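Long-range contact in heat shock protein, putative (Plasmodium falciparum, PDB 1Y6Z), which probably acts, as an Hsp90-family chaperone represented here by its middle domain, in ATP-dependent folding of client proteins: residues L4-K8 against Y76-V80. Residue numbers count along the deposited sequence, not the author numbering.
Sequences LPIWK and YVKRV
A type I' beta turn, Val77 to Val80, closes the hairpin between strands 73-77 and 80-83 at the edge of the mixed sheet in this Hsp90 middle-domain fragment, and the N-terminal segment 4-8 packs beside it. The turn is closed by reciprocal backbone hydrogen bonds, Val77 N to Val80 O (2.9 Å) and Val80 N to Val77 O (2.6 Å), with Lys78 and Arg79 both at positive phi. Residues 6-8 form a short 3-10 segment, with Lys8 N hydrogen-bonded to Pro5 O (3.0 Å). Pro5 and Arg79 are the nearest CA pair, 7.7 Å apart, and no hydrogen bond joins the segments. The aromatic contact is buried: Trp7 (chi1 p) and Tyr76 (chi1 m) meet obliquely, the six-membered Trp7 ring and the Tyr76 ring having centroids 4.3 Å apart and planes at 41°; Trp7 CH2 lies over one face of the Tyr76 ring, 3.5 Å from Tyr76 CE2. Strand 98-103 ties both sides together, as Asp102 accepts hydrogen bonds from Trp7 NE1 and Arg79 N. More exposed, the Arg79 side chain extends toward Pro5, Arg79 CG passing 4.4 Å from Trp7 NE1. Lys8 NZ packs 3.3 Å from the Arg79 CD methylene, which leaves the like charges of Lys8 NZ and Arg79 NE 4.5 Å apart, while Pro5 CD meets the guanidinium edge 3.2 Å from Arg79 NE.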
ATOM      1  N   LEU B   4      17.549  15.855 -24.242  1.00 46.65           N
ATOM      2  CA  LEU B   4      16.150  16.113 -23.821  1.00 46.17           C
ATOM      3  C   LEU B   4      16.064  16.209 -22.290  1.00 44.78           C
ATOM      4  O   LEU B   4      17.100  16.103 -21.611  1.00 45.17           O
ATOM      5  CB  LEU B   4      15.178  15.095 -24.449  1.00 46.63           C
ATOM      6  CG  LEU B   4      15.131  13.591 -24.189  1.00 46.88           C
ATOM      7  CD1 LEU B   4      14.430  12.932 -25.395  1.00 46.75           C
ATOM      8  CD2 LEU B   4      16.492  12.979 -23.946  1.00 47.40           C
ATOM      9  N   PRO B   5      14.864  16.526 -21.746  1.00 43.67           N
ATOM     10  CA  PRO B   5      14.833  16.744 -20.308  1.00 42.19           C
ATOM     11  C   PRO B   5      14.965  15.428 -19.532  1.00 40.71           C
ATOM     12  O   PRO B   5      14.521  14.379 -20.026  1.00 39.91           O
ATOM     13  CB  PRO B   5      13.455  17.357 -20.090  1.00 42.43           C
ATOM     14  CG  PRO B   5      12.601  16.744 -21.131  1.00 42.89           C
ATOM     15  CD  PRO B   5      13.519  16.694 -22.345  1.00 43.63           C
ATOM     16  N   ILE B   6      15.519  15.511 -18.326  1.00 38.85           N
ATOM     17  CA  ILE B   6      15.793  14.337 -17.478  1.00 37.99           C
ATOM     18  C   ILE B   6      14.586  13.376 -17.381  1.00 37.68           C
ATOM     19  O   ILE B   6      14.771  12.176 -17.515  1.00 37.22           O
ATOM     20  CB  ILE B   6      16.321  14.734 -16.073  1.00 38.63           C
ATOM     21  CG1 ILE B   6      16.698  13.499 -15.236  1.00 36.32           C
ATOM     22  CG2 ILE B   6      15.279  15.547 -15.331  1.00 35.35           C
ATOM     23  CD1 ILE B   6      17.611  13.806 -14.021  1.00 37.52           C
ATOM     24  N   TRP B   7      13.375  13.919 -17.204  1.00 37.30           N
ATOM     25  CA  TRP B   7      12.152  13.118 -16.994  1.00 39.45           C
ATOM     26  C   TRP B   7      11.678  12.283 -18.161  1.00 40.48           C
ATOM     27  O   TRP B   7      10.711  11.511 -18.011  1.00 40.74           O
ATOM     28  CB  TRP B   7      10.990  13.980 -16.505  1.00 38.36           C
ATOM     29  CG  TRP B   7      10.538  15.075 -17.475  1.00 38.83           C
ATOM     30  CD1 TRP B   7       9.622  14.963 -18.497  1.00 38.18           C
ATOM     31  CD2 TRP B   7      10.925  16.450 -17.437  1.00 37.84           C
ATOM     32  NE1 TRP B   7       9.460  16.171 -19.123  1.00 36.93           N
ATOM     33  CE2 TRP B   7      10.231  17.109 -18.483  1.00 37.90           C
ATOM     34  CE3 TRP B   7      11.804  17.189 -16.636  1.00 37.55           C
ATOM     35  CZ2 TRP B   7      10.390  18.463 -18.736  1.00 34.54           C
ATOM     36  CZ3 TRP B   7      11.959  18.548 -16.885  1.00 34.65           C
ATOM     37  CH2 TRP B   7      11.257  19.167 -17.925  1.00 38.37           C
ATOM     38  N   LYS B   8      12.366  12.453 -19.296  1.00 41.80           N
ATOM     39  CA  LYS B   8      12.106  11.750 -20.545  1.00 43.04           C
ATOM     40  C   LYS B   8      13.194  10.726 -20.864  1.00 43.79           C
ATOM     41  O   LYS B   8      12.965   9.792 -21.639  1.00 44.06           O
ATOM     42  CB  LYS B   8      11.981  12.757 -21.684  1.00 43.11           C
ATOM     43  CG  LYS B   8      10.616  12.726 -22.339  1.00 44.02           C
ATOM     44  CD  LYS B   8       9.561  13.473 -21.548  1.00 47.51           C
ATOM     45  CE  LYS B   8       8.241  13.396 -22.269  1.00 47.54           C
ATOM     46  NZ  LYS B   8       8.472  13.733 -23.718  1.00 49.58           N
ATOM     47  N   TYR B  76       4.576  20.703 -16.958  1.00 35.05           N
ATOM     48  CA  TYR B  76       5.042  20.828 -18.324  1.00 37.23           C
ATOM     49  C   TYR B  76       3.935  20.150 -19.150  1.00 39.73           C
ATOM     50  O   TYR B  76       3.274  19.198 -18.686  1.00 40.82           O
ATOM     51  CB  TYR B  76       6.403  20.136 -18.513  1.00 36.61           C
ATOM     52  CG  TYR B  76       7.580  20.759 -17.751  1.00 36.22           C
ATOM     53  CD1 TYR B  76       7.763  20.480 -16.405  1.00 31.89           C
ATOM     54  CD2 TYR B  76       8.488  21.653 -18.375  1.00 34.28           C
ATOM     55  CE1 TYR B  76       8.772  21.004 -15.696  1.00 33.96           C
ATOM     56  CE2 TYR B  76       9.551  22.216 -17.646  1.00 34.75           C
ATOM     57  CZ  TYR B  76       9.676  21.862 -16.292  1.00 35.92           C
ATOM     58  OH  TYR B  76      10.677  22.340 -15.483  1.00 35.89           O
ATOM     59  N   VAL B  77       3.690  20.673 -20.346  1.00 42.26           N
ATOM     60  CA  VAL B  77       2.880  19.971 -21.342  1.00 43.74           C
ATOM     61  C   VAL B  77       3.817  19.846 -22.536  1.00 44.99           C
ATOM     62  O   VAL B  77       4.539  20.797 -22.864  1.00 46.69           O
ATOM     63  CB  VAL B  77       1.552  20.723 -21.689  1.00 43.76           C
ATOM     64  CG1 VAL B  77       0.720  19.953 -22.689  1.00 43.27           C
ATOM     65  CG2 VAL B  77       0.710  20.921 -20.436  1.00 44.61           C
ATOM     66  N   LYS B  78       3.855  18.663 -23.137  1.00 46.10           N
ATOM     67  CA  LYS B  78       4.740  18.374 -24.273  1.00 47.20           C
ATOM     68  C   LYS B  78       6.127  18.999 -24.105  1.00 46.68           C
ATOM     69  O   LYS B  78       6.717  19.526 -25.061  1.00 46.41           O
ATOM     70  CB  LYS B  78       4.096  18.806 -25.611  1.00 47.80           C
ATOM     71  CG  LYS B  78       2.646  18.348 -25.832  1.00 49.48           C
ATOM     72  CD  LYS B  78       2.066  18.929 -27.134  1.00 49.16           C
ATOM     73  CE  LYS B  78       0.829  18.155 -27.607  1.00 51.43           C
ATOM     74  NZ  LYS B  78       0.627  18.322 -29.104  1.00 53.03           N
ATOM     75  N   ARG B  79       6.639  18.916 -22.874  1.00 45.96           N
ATOM     76  CA  ARG B  79       7.968  19.435 -22.467  1.00 44.80           C
ATOM     77  C   ARG B  79       8.097  20.957 -22.417  1.00 43.68           C
ATOM     78  O   ARG B  79       9.172  21.486 -22.170  1.00 43.14           O
ATOM     79  CB  ARG B  79       9.100  18.786 -23.272  1.00 45.25           C
ATOM     80  CG  ARG B  79       8.942  17.281 -23.383  1.00 48.30           C
ATOM     81  CD  ARG B  79       9.882  16.641 -24.388  1.00 54.76           C
ATOM     82  NE  ARG B  79      11.192  17.283 -24.386  1.00 57.59           N
ATOM     83  CZ  ARG B  79      11.656  18.027 -25.382  1.00 60.56           C
ATOM     84  NH1 ARG B  79      12.858  18.589 -25.287  1.00 61.82           N
ATOM     85  NH2 ARG B  79      10.915  18.216 -26.470  1.00 62.44           N
ATOM     86  N   VAL B  80       6.996  21.682 -22.588  1.00 43.47           N
ATOM     87  CA  VAL B  80       7.084  23.117 -22.314  1.00 42.73           C
ATOM     88  C   VAL B  80       6.549  23.431 -20.937  1.00 41.75           C
ATOM     89  O   VAL B  80       5.469  22.979 -20.562  1.00 41.58           O
ATOM     90  CB  VAL B  80       6.431  24.067 -23.412  1.00 42.74           C
ATOM     91  CG1 VAL B  80       6.890  23.681 -24.812  1.00 43.34           C
ATOM     92  CG2 VAL B  80       4.965  24.064 -23.312  1.00 42.19           C
TER